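Local atomic coordinates of putative uncharacterized protein (Pseudomonas putida, PDB entry 4J25), a protein that is a prolyl-4-hydroxylase of the 2-oxoglutarate oxygenase family and probably hydroxylates peptidyl proline, elongation factor Tu being a likely substrate. Residues A[95-100]-A[215-220]; A[103-108]-A[132-137]; A[57-62]-A[160-165]; A[110-115]-A[193-198]. All blocks are in the same frame, centred on the assembly; numbering follows the deposited sequence.

Contact 1: residues A[95-100]-A[215-220]; sequences QWIDPG and LSLTGW. With OGA (N-oxalylglycine), chain J.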
loop_
_atom_site.group_PDB
_atom_site.type_symbol
_atom_site.label_atom_id
_atom_site.label_comp_id
_atom_site.label_asym_id
_atom_site.label_seq_id
_atom_site.Cartn_x
_atom_site.Cartn_y
_atom_site.Cartn_z
ATOM N N GLN A 95 -5.720 11.755 -8.582
ATOM C CA GLN A 95 -5.172 11.222 -9.825
ATOM C C GLN A 95 -4.861 9.721 -9.718
ATOM O O GLN A 95 -3.736 9.322 -9.402
ATOM C CB GLN A 95 -3.902 11.990 -10.209
ATOM C CG GLN A 95 -4.091 13.488 -10.186
ATOM C CD GLN A 95 -2.796 14.252 -10.342
ATOM O OE1 GLN A 95 -2.418 15.034 -9.460
ATOM N NE2 GLN A 95 -2.112 14.051 -11.472
ATOM N N TRP A 96 -5.871 8.901 -10.003
ATOM C CA TRP A 96 -5.728 7.458 -10.037
ATOM C C TRP A 96 -4.682 7.068 -11.062
ATOM O O TRP A 96 -4.498 7.735 -12.074
ATOM C CB TRP A 96 -7.071 6.788 -10.336
ATOM C CG TRP A 96 -8.045 7.009 -9.237
ATOM C CD1 TRP A 96 -9.043 7.934 -9.203
ATOM C CD2 TRP A 96 -8.091 6.321 -7.985
ATOM N NE1 TRP A 96 -9.719 7.857 -8.009
ATOM C CE2 TRP A 96 -9.147 6.878 -7.241
ATOM C CE3 TRP A 96 -7.340 5.294 -7.421
ATOM C CZ2 TRP A 96 -9.475 6.434 -5.964
ATOM C CZ3 TRP A 96 -7.660 4.856 -6.164
ATOM C CH2 TRP A 96 -8.722 5.423 -5.443
ATOM N N ILE A 97 -3.975 5.989 -10.767
ATOM C CA ILE A 97 -2.860 5.554 -11.583
ATOM C C ILE A 97 -3.329 4.432 -12.501
ATOM O O ILE A 97 -4.008 3.502 -12.063
ATOM C CB ILE A 97 -1.695 5.100 -10.682
ATOM C CG1 ILE A 97 -1.150 6.302 -9.903
ATOM C CG2 ILE A 97 -0.590 4.455 -11.485
ATOM C CD1 ILE A 97 -0.335 5.905 -8.714
ATOM N N ASP A 98 -2.984 4.547 -13.780
ATOM C CA ASP A 98 -3.299 3.526 -14.775
ATOM C C ASP A 98 -2.046 3.252 -15.583
ATOM O O ASP A 98 -1.115 4.057 -15.584
ATOM C CB ASP A 98 -4.394 4.014 -15.735
ATOM C CG ASP A 98 -5.787 3.564 -15.329
ATOM O OD1 ASP A 98 -5.940 2.413 -14.848
ATOM O OD2 ASP A 98 -6.734 4.364 -15.507
ATOM N N PRO A 99 -2.018 2.109 -16.282
ATOM C CA PRO A 99 -0.915 1.863 -17.212
ATOM C C PRO A 99 -0.800 3.002 -18.217
ATOM O O PRO A 99 -1.810 3.610 -18.562
ATOM C CB PRO A 99 -1.314 0.549 -17.888
ATOM C CG PRO A 99 -2.149 -0.153 -16.853
ATOM C CD PRO A 99 -2.917 0.947 -16.161
ATOM N N GLY A 100 0.421 3.319 -18.631
ATOM C CA GLY A 100 0.638 4.252 -19.720
ATOM C C GLY A 100 0.870 5.676 -19.272
ATOM O O GLY A 100 1.011 6.563 -20.100
ATOM N N LEU A 215 5.828 10.671 1.964
ATOM C CA LEU A 215 5.398 10.193 0.659
ATOM C C LEU A 215 4.997 8.726 0.654
ATOM O O LEU A 215 5.701 7.887 1.221
ATOM C CB LEU A 215 6.534 10.367 -0.341
ATOM C CG LEU A 215 7.112 11.756 -0.569
ATOM C CD1 LEU A 215 8.052 11.681 -1.769
ATOM C CD2 LEU A 215 6.052 12.776 -0.794
ATOM N N SER A 216 3.884 8.417 -0.010
ATOM C CA SER A 216 3.437 7.027 -0.150
ATOM C C SER A 216 2.649 6.785 -1.441
ATOM O O SER A 216 2.254 7.715 -2.130
ATOM C CB SER A 216 2.548 6.643 1.026
ATOM O OG SER A 216 1.457 7.531 1.093
ATOM N N LEU A 217 2.444 5.513 -1.753
ATOM C CA LEU A 217 1.615 5.091 -2.874
ATOM C C LEU A 217 0.608 4.123 -2.256
ATOM O O LEU A 217 0.960 3.039 -1.809
ATOM C CB LEU A 217 2.493 4.429 -3.933
ATOM C CG LEU A 217 1.901 3.985 -5.264
ATOM C CD1 LEU A 217 1.096 5.083 -5.907
ATOM C CD2 LEU A 217 3.015 3.536 -6.194
ATOM N N THR A 218 -0.641 4.569 -2.200
ATOM C CA THR A 218 -1.684 3.857 -1.486
ATOM C C THR A 218 -2.715 3.291 -2.468
ATOM O O THR A 218 -3.044 3.922 -3.474
ATOM C CB THR A 218 -2.353 4.788 -0.460
ATOM O OG1 THR A 218 -3.232 4.031 0.377
ATOM C CG2 THR A 218 -3.122 5.907 -1.153
ATOM N N GLY A 219 -3.217 2.092 -2.181
ATOM C CA GLY A 219 -4.122 1.435 -3.094
ATOM C C GLY A 219 -4.974 0.348 -2.463
ATOM O O GLY A 219 -4.809 0.020 -1.282
ATOM N N TRP A 220 -5.844 -0.236 -3.286
ATOM C CA TRP A 220 -6.793 -1.271 -2.844
ATOM C C TRP A 220 -7.070 -2.233 -3.962
ATOM O O TRP A 220 -7.253 -1.817 -5.121
ATOM C CB TRP A 220 -8.105 -0.636 -2.380
ATOM C CG TRP A 220 -7.858 0.298 -1.266
ATOM C CD1 TRP A 220 -7.795 -0.002 0.060
ATOM C CD2 TRP A 220 -7.578 1.696 -1.380
ATOM N NE1 TRP A 220 -7.500 1.125 0.780
ATOM C CE2 TRP A 220 -7.345 2.178 -0.086
ATOM C CE3 TRP A 220 -7.475 2.580 -2.463
ATOM C CZ2 TRP A 220 -7.047 3.508 0.165
ATOM C CZ3 TRP A 220 -7.173 3.886 -2.220
ATOM C CH2 TRP A 220 -6.963 4.347 -0.916
HETATM C C1 OGA J . -5.281 5.465 3.524
HETATM C C2 OGA J . -4.277 5.190 4.600
HETATM C C4 OGA J . -1.939 5.134 5.395
HETATM C C5 OGA J . -0.537 5.429 4.985
HETATM O O1 OGA J . -4.896 6.130 2.519
HETATM O O2 OGA J . -6.480 5.020 3.616
HETATM O "O2'" OGA J . -4.652 4.758 5.680
HETATM O O3 OGA J . 0.406 4.788 5.512
HETATM N N1 OGA J . -2.871 5.422 4.357
HETATM O O4 OGA J . -0.288 6.308 4.118
#
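Trp96 and Ile97 lie in a loop that faces Leu217 and Trp220 on strand 214-222. The backbones stay well separated, Trp96 CA 9.3 Å from Gly219 CA. Strand 129-137 runs between them. It is hydrogen-bonded through its backbone to Ile97 at Cys132 and to Thr218 at His133. The contact is therefore made by side chains. Ile97 CD1 meets Leu217 CD1 at 3.3 Å, closer than ordinary carbon packing. With CG anti to the backbone N (chi1 -175°), Leu217 extends CD1 to Ile97. At the other end Trp96 CH2 approaches Trp220 CZ3 at 3.9 Å. The two side chains cross at about a right angle, and Trp220 CZ3 lies at the edge of the Trp96 ring. Strand 214-222 belongs to the double-stranded beta helix, or jellyroll, of 2-oxoglutarate oxygenases. Its inner face lines the pocket of N-oxalylglycine. O2 of the ligand lies at the edge of the Trp220 ring, in its plane, 3.8 Å from Trp220 CZ2. Trp220 NE1 is hydrogen-bonded to OD2 of Asp148, a manganese ligand. Replacing Trp220 by leucine would probably leave Asp148 without this donor and open a gap beside Trp96. Ser216 OG lies 3.7 Å from O4 of the ligand.

Contact 2: residues A[103-108]-A[132-137]; sequences EACDQY and CHFALY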
loop_
_atom_site.group_PDB
_atom_site.type_symbol
_atom_site.label_atom_id
_atom_site.label_comp_id
_atom_site.label_asym_id
_atom_site.label_seq_id
_atom_site.Cartn_x
_atom_site.Cartn_y
_atom_site.Cartn_z
ATOM N N GLU A 103 6.608 5.188 -16.570
ATOM C CA GLU A 103 7.321 3.918 -16.480
ATOM C C GLU A 103 7.340 3.308 -15.075
ATOM O O GLU A 103 7.100 2.117 -14.909
ATOM C CB GLU A 103 8.773 4.099 -16.962
ATOM C CG GLU A 103 9.608 2.827 -16.870
ATOM C CD GLU A 103 9.127 1.761 -17.815
ATOM O OE1 GLU A 103 8.683 2.124 -18.921
ATOM O OE2 GLU A 103 9.191 0.568 -17.457
ATOM N N ALA A 104 7.664 4.124 -14.079
ATOM C CA ALA A 104 7.758 3.647 -12.713
ATOM C C ALA A 104 6.400 3.077 -12.275
ATOM O O ALA A 104 6.317 1.996 -11.692
ATOM C CB ALA A 104 8.206 4.787 -11.788
ATOM N N CYS A 105 5.334 3.799 -12.584
ATOM C CA CYS A 105 3.999 3.356 -12.202
ATOM C C CYS A 105 3.614 2.038 -12.894
ATOM O O CYS A 105 2.978 1.173 -12.277
ATOM C CB CYS A 105 2.970 4.443 -12.506
ATOM S SG CYS A 105 3.242 6.035 -11.659
ATOM N N ASP A 106 4.002 1.887 -14.162
ATOM C CA ASP A 106 3.667 0.702 -14.948
ATOM C C ASP A 106 4.278 -0.524 -14.301
ATOM O O ASP A 106 3.662 -1.592 -14.248
ATOM C CB ASP A 106 4.193 0.812 -16.391
ATOM C CG ASP A 106 3.335 1.695 -17.282
ATOM O OD1 ASP A 106 2.425 2.382 -16.784
ATOM O OD2 ASP A 106 3.587 1.706 -18.505
ATOM N N GLN A 107 5.506 -0.372 -13.821
ATOM C CA GLN A 107 6.202 -1.459 -13.161
ATOM C C GLN A 107 5.553 -1.777 -11.797
ATOM O O GLN A 107 5.456 -2.932 -11.403
ATOM C CB GLN A 107 7.663 -1.095 -12.987
ATOM C CG GLN A 107 8.426 -1.002 -14.304
ATOM C CD GLN A 107 9.924 -0.903 -14.091
ATOM O OE1 GLN A 107 10.472 -1.497 -13.163
ATOM N NE2 GLN A 107 10.594 -0.150 -14.952
ATOM N N TYR A 108 5.110 -0.747 -11.088
ATOM C CA TYR A 108 4.415 -0.974 -9.823
ATOM C C TYR A 108 3.132 -1.757 -10.059
ATOM O O TYR A 108 2.848 -2.709 -9.340
ATOM C CB TYR A 108 4.101 0.337 -9.110
ATOM C CG TYR A 108 3.503 0.106 -7.739
ATOM C CD1 TYR A 108 4.204 -0.602 -6.779
ATOM C CD2 TYR A 108 2.232 0.586 -7.411
ATOM C CE1 TYR A 108 3.669 -0.827 -5.520
ATOM C CE2 TYR A 108 1.695 0.371 -6.148
ATOM C CZ TYR A 108 2.423 -0.341 -5.215
ATOM O OH TYR A 108 1.908 -0.563 -3.961
ATOM N N CYS A 132 -4.888 2.569 -7.307
ATOM C CA CYS A 132 -3.962 3.247 -6.423
ATOM C C CYS A 132 -3.712 4.689 -6.834
ATOM O O CYS A 132 -4.113 5.133 -7.923
ATOM C CB CYS A 132 -2.658 2.476 -6.338
ATOM S SG CYS A 132 -1.822 2.360 -7.897
ATOM N N HIS A 133 -3.093 5.437 -5.924
ATOM C CA HIS A 133 -2.756 6.823 -6.170
ATOM C C HIS A 133 -1.688 7.230 -5.185
ATOM O O HIS A 133 -1.503 6.564 -4.144
ATOM C CB HIS A 133 -3.981 7.740 -6.058
ATOM C CG HIS A 133 -4.538 7.864 -4.674
ATOM N ND1 HIS A 133 -4.024 8.738 -3.737
ATOM C CD2 HIS A 133 -5.590 7.254 -4.079
ATOM C CE1 HIS A 133 -4.724 8.649 -2.621
ATOM N NE2 HIS A 133 -5.679 7.757 -2.804
ATOM N N PHE A 134 -0.991 8.312 -5.512
ATOM C CA PHE A 134 0.071 8.826 -4.651
ATOM C C PHE A 134 -0.528 9.657 -3.535
ATOM O O PHE A 134 -1.644 10.158 -3.652
ATOM C CB PHE A 134 1.083 9.677 -5.440
ATOM C CG PHE A 134 1.965 8.875 -6.347
ATOM C CD1 PHE A 134 3.029 8.154 -5.842
ATOM C CD2 PHE A 134 1.716 8.821 -7.697
ATOM C CE1 PHE A 134 3.840 7.408 -6.680
ATOM C CE2 PHE A 134 2.517 8.081 -8.530
ATOM C CZ PHE A 134 3.579 7.373 -8.029
ATOM N N ALA A 135 0.213 9.787 -2.441
ATOM C CA ALA A 135 -0.215 10.619 -1.330
ATOM C C ALA A 135 0.998 11.304 -0.732
ATOM O O ALA A 135 2.016 10.667 -0.474
ATOM C CB ALA A 135 -0.947 9.766 -0.267
ATOM N N LEU A 136 0.891 12.601 -0.502
ATOM C CA LEU A 136 2.006 13.375 0.019
ATOM C C LEU A 136 1.526 14.182 1.214
ATOM O O LEU A 136 0.797 15.154 1.046
ATOM C CB LEU A 136 2.544 14.326 -1.055
ATOM C CG LEU A 136 3.825 15.081 -0.662
ATOM C CD1 LEU A 136 4.697 15.363 -1.882
ATOM C CD2 LEU A 136 3.513 16.384 0.078
ATOM N N TYR A 137 1.920 13.777 2.415
ATOM C CA TYR A 137 1.469 14.463 3.615
ATOM C C TYR A 137 2.462 15.549 4.024
ATOM O O TYR A 137 3.646 15.271 4.234
ATOM C CB TYR A 137 1.257 13.461 4.753
ATOM C CG TYR A 137 0.229 12.390 4.430
ATOM C CD1 TYR A 137 -0.515 12.442 3.260
ATOM C CD2 TYR A 137 0.004 11.326 5.293
ATOM C CE1 TYR A 137 -1.449 11.464 2.960
ATOM C CE2 TYR A 137 -0.931 10.344 4.997
ATOM C CZ TYR A 137 -1.652 10.417 3.830
ATOM O OH TYR A 137 -2.584 9.441 3.513
#
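The packing of helix 103-123 on strand 129-137 brings Cys105 to Phe134 and Tyr108 to Cys132. Cys105 SG stands at the rim of the Phe134 ring, 3.8 Å from Phe134 CE2. It is 81° off the ring normal and 5.0 Å from the ring centroid, so this is an edge-on sulfur-aromatic contact. Phe134 CG is anti to its carbonyl carbon (chi1 -72°), which turns the ring edge toward Cys105. One turn further on the roles are exchanged. Here the strand supplies the sulfur and the helix the ring, with Cys132 SG 4.4 Å from Tyr108 CE2, near the ring plane. The strand is an edge strand of the larger sheet of the jellyroll, and the helix covers that sheet from outside the ligand pocket. Ile97 of the loop before the helix touches both Cys105 and Phe134. Phe134 also rests on Glu62 and Cys63 of helix 53-67. His133 turns to the other side of the strand. Its ND1 donates to Phe134 O at 2.8 Å, from above the carbonyl plane, which ties the imidazole to its own strand. On the helix, Gln107 NE2 donates to Glu103 OE2 at 3.0 Å.

Contact 3: residues A[57-62]-A[160-165]; sequences RALAAE and AVLYLN. With OGA (N-oxalylglycine), chain J.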
loop_
_atom_site.group_PDB
_atom_site.type_symbol
_atom_site.label_atom_id
_atom_site.label_comp_id
_atom_site.label_asym_id
_atom_site.label_seq_id
_atom_site.Cartn_x
_atom_site.Cartn_y
_atom_site.Cartn_z
ATOM N N ARG A 57 12.835 5.181 -5.948
ATOM C CA ARG A 57 13.200 6.592 -6.119
ATOM C C ARG A 57 12.434 7.235 -7.256
ATOM O O ARG A 57 12.009 8.384 -7.142
ATOM C CB ARG A 57 14.700 6.769 -6.352
ATOM C CG ARG A 57 15.524 6.523 -5.121
ATOM C CD ARG A 57 16.938 7.059 -5.278
ATOM N NE ARG A 57 17.849 6.336 -4.405
ATOM C CZ ARG A 57 18.413 5.172 -4.711
ATOM N NH1 ARG A 57 18.173 4.602 -5.886
ATOM N NH2 ARG A 57 19.226 4.578 -3.844
ATOM N N ALA A 58 12.248 6.486 -8.341
ATOM C CA ALA A 58 11.481 6.969 -9.489
ATOM C C ALA A 58 10.004 7.184 -9.122
ATOM O O ALA A 58 9.344 8.100 -9.635
ATOM C CB ALA A 58 11.606 5.989 -10.638
ATOM N N LEU A 59 9.484 6.332 -8.239
ATOM C CA LEU A 59 8.124 6.477 -7.725
ATOM C C LEU A 59 8.022 7.690 -6.817
ATOM O O LEU A 59 7.056 8.427 -6.890
ATOM C CB LEU A 59 7.694 5.205 -6.978
ATOM C CG LEU A 59 7.411 4.005 -7.884
ATOM C CD1 LEU A 59 7.191 2.721 -7.099
ATOM C CD2 LEU A 59 6.208 4.285 -8.775
ATOM N N ALA A 60 9.019 7.890 -5.956
ATOM C CA ALA A 60 9.076 9.099 -5.141
ATOM C C ALA A 60 9.046 10.335 -6.038
ATOM O O ALA A 60 8.352 11.308 -5.752
ATOM C CB ALA A 60 10.324 9.099 -4.258
ATOM N N ALA A 61 9.774 10.276 -7.148
ATOM C CA ALA A 61 9.841 11.397 -8.080
ATOM C C ALA A 61 8.487 11.679 -8.729
ATOM O O ALA A 61 8.106 12.842 -8.905
ATOM C CB ALA A 61 10.915 11.141 -9.168
ATOM N N GLU A 62 7.772 10.622 -9.100
ATOM C CA GLU A 62 6.452 10.772 -9.704
ATOM C C GLU A 62 5.451 11.284 -8.679
ATOM O O GLU A 62 4.547 12.047 -9.003
ATOM C CB GLU A 62 5.992 9.437 -10.274
ATOM C CG GLU A 62 4.640 9.461 -10.945
ATOM C CD GLU A 62 4.595 10.330 -12.192
ATOM O OE1 GLU A 62 5.668 10.781 -12.643
ATOM O OE2 GLU A 62 3.484 10.566 -12.715
ATOM N N ALA A 160 -3.049 -1.848 0.318
ATOM C CA ALA A 160 -1.619 -1.949 0.117
ATOM C C ALA A 160 -1.046 -0.541 0.002
ATOM O O ALA A 160 -1.532 0.287 -0.778
ATOM C CB ALA A 160 -1.309 -2.771 -1.124
ATOM N N VAL A 161 -0.031 -0.278 0.808
ATOM C CA VAL A 161 0.641 1.006 0.826
ATOM C C VAL A 161 2.125 0.773 0.610
ATOM O O VAL A 161 2.735 -0.029 1.328
ATOM C CB VAL A 161 0.503 1.700 2.188
ATOM C CG1 VAL A 161 0.920 3.169 2.064
ATOM C CG2 VAL A 161 -0.882 1.587 2.703
ATOM N N LEU A 162 2.702 1.471 -0.368
ATOM C CA LEU A 162 4.144 1.443 -0.585
ATOM C C LEU A 162 4.735 2.772 -0.111
ATOM O O LEU A 162 4.266 3.842 -0.505
ATOM C CB LEU A 162 4.480 1.192 -2.068
ATOM C CG LEU A 162 5.994 1.187 -2.388
ATOM C CD1 LEU A 162 6.686 -0.039 -1.846
ATOM C CD2 LEU A 162 6.210 1.277 -3.879
ATOM N N TYR A 163 5.734 2.720 0.767
ATOM C CA TYR A 163 6.355 3.961 1.243
ATOM C C TYR A 163 7.596 4.319 0.415
ATOM O O TYR A 163 8.233 3.458 -0.185
ATOM C CB TYR A 163 6.639 3.910 2.757
ATOM C CG TYR A 163 5.366 3.683 3.549
ATOM C CD1 TYR A 163 4.417 4.681 3.666
ATOM C CD2 TYR A 163 5.099 2.463 4.141
ATOM C CE1 TYR A 163 3.234 4.469 4.359
ATOM C CE2 TYR A 163 3.921 2.250 4.838
ATOM C CZ TYR A 163 3.004 3.263 4.948
ATOM O OH TYR A 163 1.830 3.057 5.629
ATOM N N LEU A 164 7.912 5.607 0.378
ATOM C CA LEU A 164 8.817 6.153 -0.627
ATOM C C LEU A 164 9.889 7.071 -0.045
ATOM O O LEU A 164 10.586 7.759 -0.788
ATOM C CB LEU A 164 8.005 6.958 -1.626
ATOM C CG LEU A 164 6.908 6.187 -2.366
ATOM C CD1 LEU A 164 6.115 7.120 -3.251
ATOM C CD2 LEU A 164 7.516 5.052 -3.172
ATOM N N ASN A 165 10.030 7.093 1.276
ATOM C CA ASN A 165 10.866 8.121 1.894
ATOM C C ASN A 165 12.260 7.650 2.274
ATOM O O ASN A 165 12.431 6.775 3.127
ATOM C CB ASN A 165 10.167 8.681 3.114
ATOM C CG ASN A 165 8.736 9.037 2.833
ATOM O OD1 ASN A 165 8.449 10.012 2.131
ATOM N ND2 ASN A 165 7.816 8.247 3.381
HETATM C C1 OGA J . -5.281 5.465 3.524
HETATM C C2 OGA J . -4.277 5.190 4.600
HETATM C C4 OGA J . -1.939 5.134 5.395
HETATM C C5 OGA J . -0.537 5.429 4.985
HETATM O O1 OGA J . -4.896 6.130 2.519
HETATM O O2 OGA J . -6.480 5.020 3.616
HETATM O "O2'" OGA J . -4.652 4.758 5.680
HETATM O O3 OGA J . 0.406 4.788 5.512
HETATM N N1 OGA J . -2.871 5.422 4.357
HETATM O O4 OGA J . -0.288 6.308 4.118
#
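Leu59 is the first residue of 57-62 to touch 160-165. Its CD1 methyl meets Leu162 CD2 at 3.7 Å, and the two side chains cross at about a right angle. Leu59 CG is anti to the carbonyl carbon (chi1 -72°), which brings CD1 to the strand. Nearer the backbone, Leu59 CB packs against Leu164 CD2 at 3.8 Å. Leu59 thus sits against both leucines. Ala60 follows and makes the closest backbone approach, with its CA 5.4 Å from Leu164 CA. Its methyl is small enough for this nearness. Ala60 CB lies 3.7 Å from Leu164 O and 4.1 Å from Leu164 CB. The other methyl of Leu164, CD1, rests against the helix backbone, 4.0 Å from Ala60 CA. Leu164 is therefore spread over the helix, one branch on a side chain and one on the main chain. The side chain of Glu62 leads away from the strand, and its OE2 is held in salt bridges by Arg65 and Arg66. Phe134 of strand 129-137 touches Leu59, Glu62 and Leu164 and fills in alongside. On the strand, Leu162 turns to the helix, while Val161 and Tyr163 turn to the opposite face and line the pocket. Val161 CG1 lies 3.8 Å from O3 of the N-oxalylglycine. This two-sided strand is in keeping with the double-stranded beta helix of 2-oxoglutarate oxygenases, in which helices pack outside the larger sheet and the cosubstrate analogue binds inside.

Contact 4: residues A[110-115]-A[193-198]; sequences AAMDQL and GCLVVF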
loop_
_atom_site.group_PDB
_atom_site.type_symbol
_atom_site.label_atom_id
_atom_site.label_comp_id
_atom_site.label_asym_id
_atom_site.label_seq_id
_atom_site.Cartn_x
_atom_site.Cartn_y
_atom_site.Cartn_z
ATOM N N ALA A 110 2.412 -3.732 -12.538
ATOM C CA ALA A 110 2.693 -5.090 -12.982
ATOM C C ALA A 110 2.957 -5.985 -11.776
ATOM O O ALA A 110 2.454 -7.106 -11.715
ATOM C CB ALA A 110 3.854 -5.119 -13.974
ATOM N N ALA A 111 3.690 -5.476 -10.787
ATOM C CA ALA A 111 3.972 -6.260 -9.584
ATOM C C ALA A 111 2.701 -6.485 -8.755
ATOM O O ALA A 111 2.487 -7.578 -8.204
ATOM C CB ALA A 111 5.035 -5.574 -8.732
ATOM N N MET A 112 1.877 -5.452 -8.643
ATOM C CA MET A 112 0.662 -5.559 -7.862
ATOM C C MET A 112 -0.344 -6.455 -8.584
ATOM O O MET A 112 -1.159 -7.103 -7.938
ATOM C CB MET A 112 0.072 -4.178 -7.588
ATOM C CG MET A 112 0.963 -3.311 -6.702
ATOM S SD MET A 112 1.191 -4.042 -5.064
ATOM C CE MET A 112 2.728 -4.837 -5.147
ATOM N N ASP A 113 -0.284 -6.507 -9.914
ATOM C CA ASP A 113 -1.146 -7.435 -10.625
ATOM C C ASP A 113 -0.730 -8.859 -10.307
ATOM O O ASP A 113 -1.575 -9.732 -10.158
ATOM C CB ASP A 113 -1.177 -7.203 -12.129
ATOM C CG ASP A 113 -2.230 -8.055 -12.816
ATOM O OD1 ASP A 113 -3.431 -7.798 -12.615
ATOM O OD2 ASP A 113 -1.878 -8.998 -13.544
ATOM N N GLN A 114 0.565 -9.102 -10.177
ATOM C CA GLN A 114 1.029 -10.417 -9.761
ATOM C C GLN A 114 0.534 -10.755 -8.356
ATOM O O GLN A 114 0.151 -11.883 -8.094
ATOM C CB GLN A 114 2.545 -10.478 -9.758
ATOM C CG GLN A 114 3.191 -10.709 -11.094
ATOM C CD GLN A 114 4.689 -10.833 -10.942
ATOM O OE1 GLN A 114 5.341 -9.892 -10.526
ATOM N NE2 GLN A 114 5.235 -12.004 -11.241
ATOM N N LEU A 115 0.609 -9.785 -7.454
ATOM C CA LEU A 115 0.082 -9.944 -6.105
ATOM C C LEU A 115 -1.436 -10.228 -6.102
ATOM O O LEU A 115 -1.889 -11.063 -5.346
ATOM C CB LEU A 115 0.412 -8.707 -5.255
ATOM C CG LEU A 115 -0.055 -8.748 -3.795
ATOM C CD1 LEU A 115 0.426 -10.011 -3.112
ATOM C CD2 LEU A 115 0.429 -7.516 -3.045
ATOM N N GLY A 193 10.671 1.752 0.167
ATOM C CA GLY A 193 10.691 0.362 -0.254
ATOM C C GLY A 193 9.794 -0.540 0.571
ATOM O O GLY A 193 9.606 -1.717 0.241
ATOM N N CYS A 194 9.252 -0.007 1.662
ATOM C CA CYS A 194 8.446 -0.816 2.566
ATOM C C CYS A 194 7.014 -0.925 2.068
ATOM O O CYS A 194 6.327 0.092 1.889
ATOM C CB CYS A 194 8.440 -0.230 3.979
ATOM S SG CYS A 194 7.499 -1.261 5.135
ATOM N N LEU A 195 6.565 -2.161 1.869
ATOM C CA LEU A 195 5.178 -2.423 1.488
ATOM C C LEU A 195 4.396 -3.009 2.671
ATOM O O LEU A 195 4.863 -3.929 3.340
ATOM C CB LEU A 195 5.121 -3.387 0.295
ATOM C CG LEU A 195 3.710 -3.725 -0.234
ATOM C CD1 LEU A 195 3.160 -2.583 -1.040
ATOM C CD2 LEU A 195 3.720 -5.003 -1.074
ATOM N N VAL A 196 3.220 -2.451 2.941
ATOM C CA VAL A 196 2.324 -2.985 3.960
ATOM C C VAL A 196 1.033 -3.379 3.264
ATOM O O VAL A 196 0.475 -2.591 2.522
ATOM C CB VAL A 196 2.010 -1.950 5.047
ATOM C CG1 VAL A 196 1.031 -2.541 6.110
ATOM C CG2 VAL A 196 3.269 -1.507 5.713
ATOM N N VAL A 197 0.577 -4.604 3.500
ATOM C CA VAL A 197 -0.673 -5.103 2.925
ATOM C C VAL A 197 -1.561 -5.586 4.068
ATOM O O VAL A 197 -1.091 -6.241 4.998
ATOM C CB VAL A 197 -0.399 -6.279 1.965
ATOM C CG1 VAL A 197 -1.641 -6.680 1.208
ATOM C CG2 VAL A 197 0.702 -5.910 0.958
ATOM N N PHE A 198 -2.845 -5.264 4.022
ATOM C CA PHE A 198 -3.765 -5.783 5.041
ATOM C C PHE A 198 -5.204 -5.943 4.547
ATOM O O PHE A 198 -5.614 -5.384 3.502
ATOM C CB PHE A 198 -3.729 -4.929 6.318
ATOM C CG PHE A 198 -4.028 -3.464 6.102
ATOM C CD1 PHE A 198 -2.997 -2.564 5.863
ATOM C CD2 PHE A 198 -5.330 -2.987 6.160
ATOM C CE1 PHE A 198 -3.250 -1.231 5.671
ATOM C CE2 PHE A 198 -5.591 -1.655 5.969
ATOM C CZ PHE A 198 -4.551 -0.769 5.718
#
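Met112 reaches toward Leu195 tip to tip, its CE methyl 4.2 Å from Leu195 CD2. This is outer-face packing of the jellyroll, in which helix 103-123 lies on the larger antiparallel sheet and strand 195-199 is one of the strands it covers. The Met112 chain is bent at chi2 (-62°) and at chi3, and the bends bring the methyl round to the strand. Leu195, with CG anti to the backbone N (chi1 -179°), extends CD2 to meet it. Three residues on, Leu115 comes to lie over Val197. The two pairs match a step of three residues on the helix with a step of two on the strand, which keeps both strand side chains on the helix side. The backbones are far apart. Met112 CA is 10.8 Å from Leu195 CA, and Leu115 CA is 10.3 Å from Val197 CA. Only the ends of the side chains meet. Other residues complete the layer. Phe50 touches both Met112 and Leu195, and Val35 of helix 32-42 touches both Leu115 and Val197. Val196 and Phe198 turn to the other face of the strand, where Phe198 sets its ring edge-to-face with His205, a manganese ligand. On the helix side the second pair is joined through one methyl from each residue, Leu115 CD2 and Val197 CG2, 4.3 Å apart.

How the contacts relate
All four contacts reach the same five-stranded antiparallel sheet. Across it come strands 129-137 (contact 2), 214-222 (contact 1), 156-163 (contact 3) and 195-199 (contact 4). Contacts 2 and 4 share helix 103-123, which lies across several of its strands, while contact 3 uses helix 53-67. The centres of contacts 1 and 2 are about 4 Å apart, and those of contacts 2 and 3 about 6 Å. Contact 4 lies about 12 Å from each of the others. Along the chain, contact 2 is nested inside contacts 1 and 3, whereas contact 3 crosses contacts 1 and 4. Early segments thus back a sheet built largely from later ones, whose inner face holds N-oxalylglycine, touched by residues of contacts 1, 2 and 3.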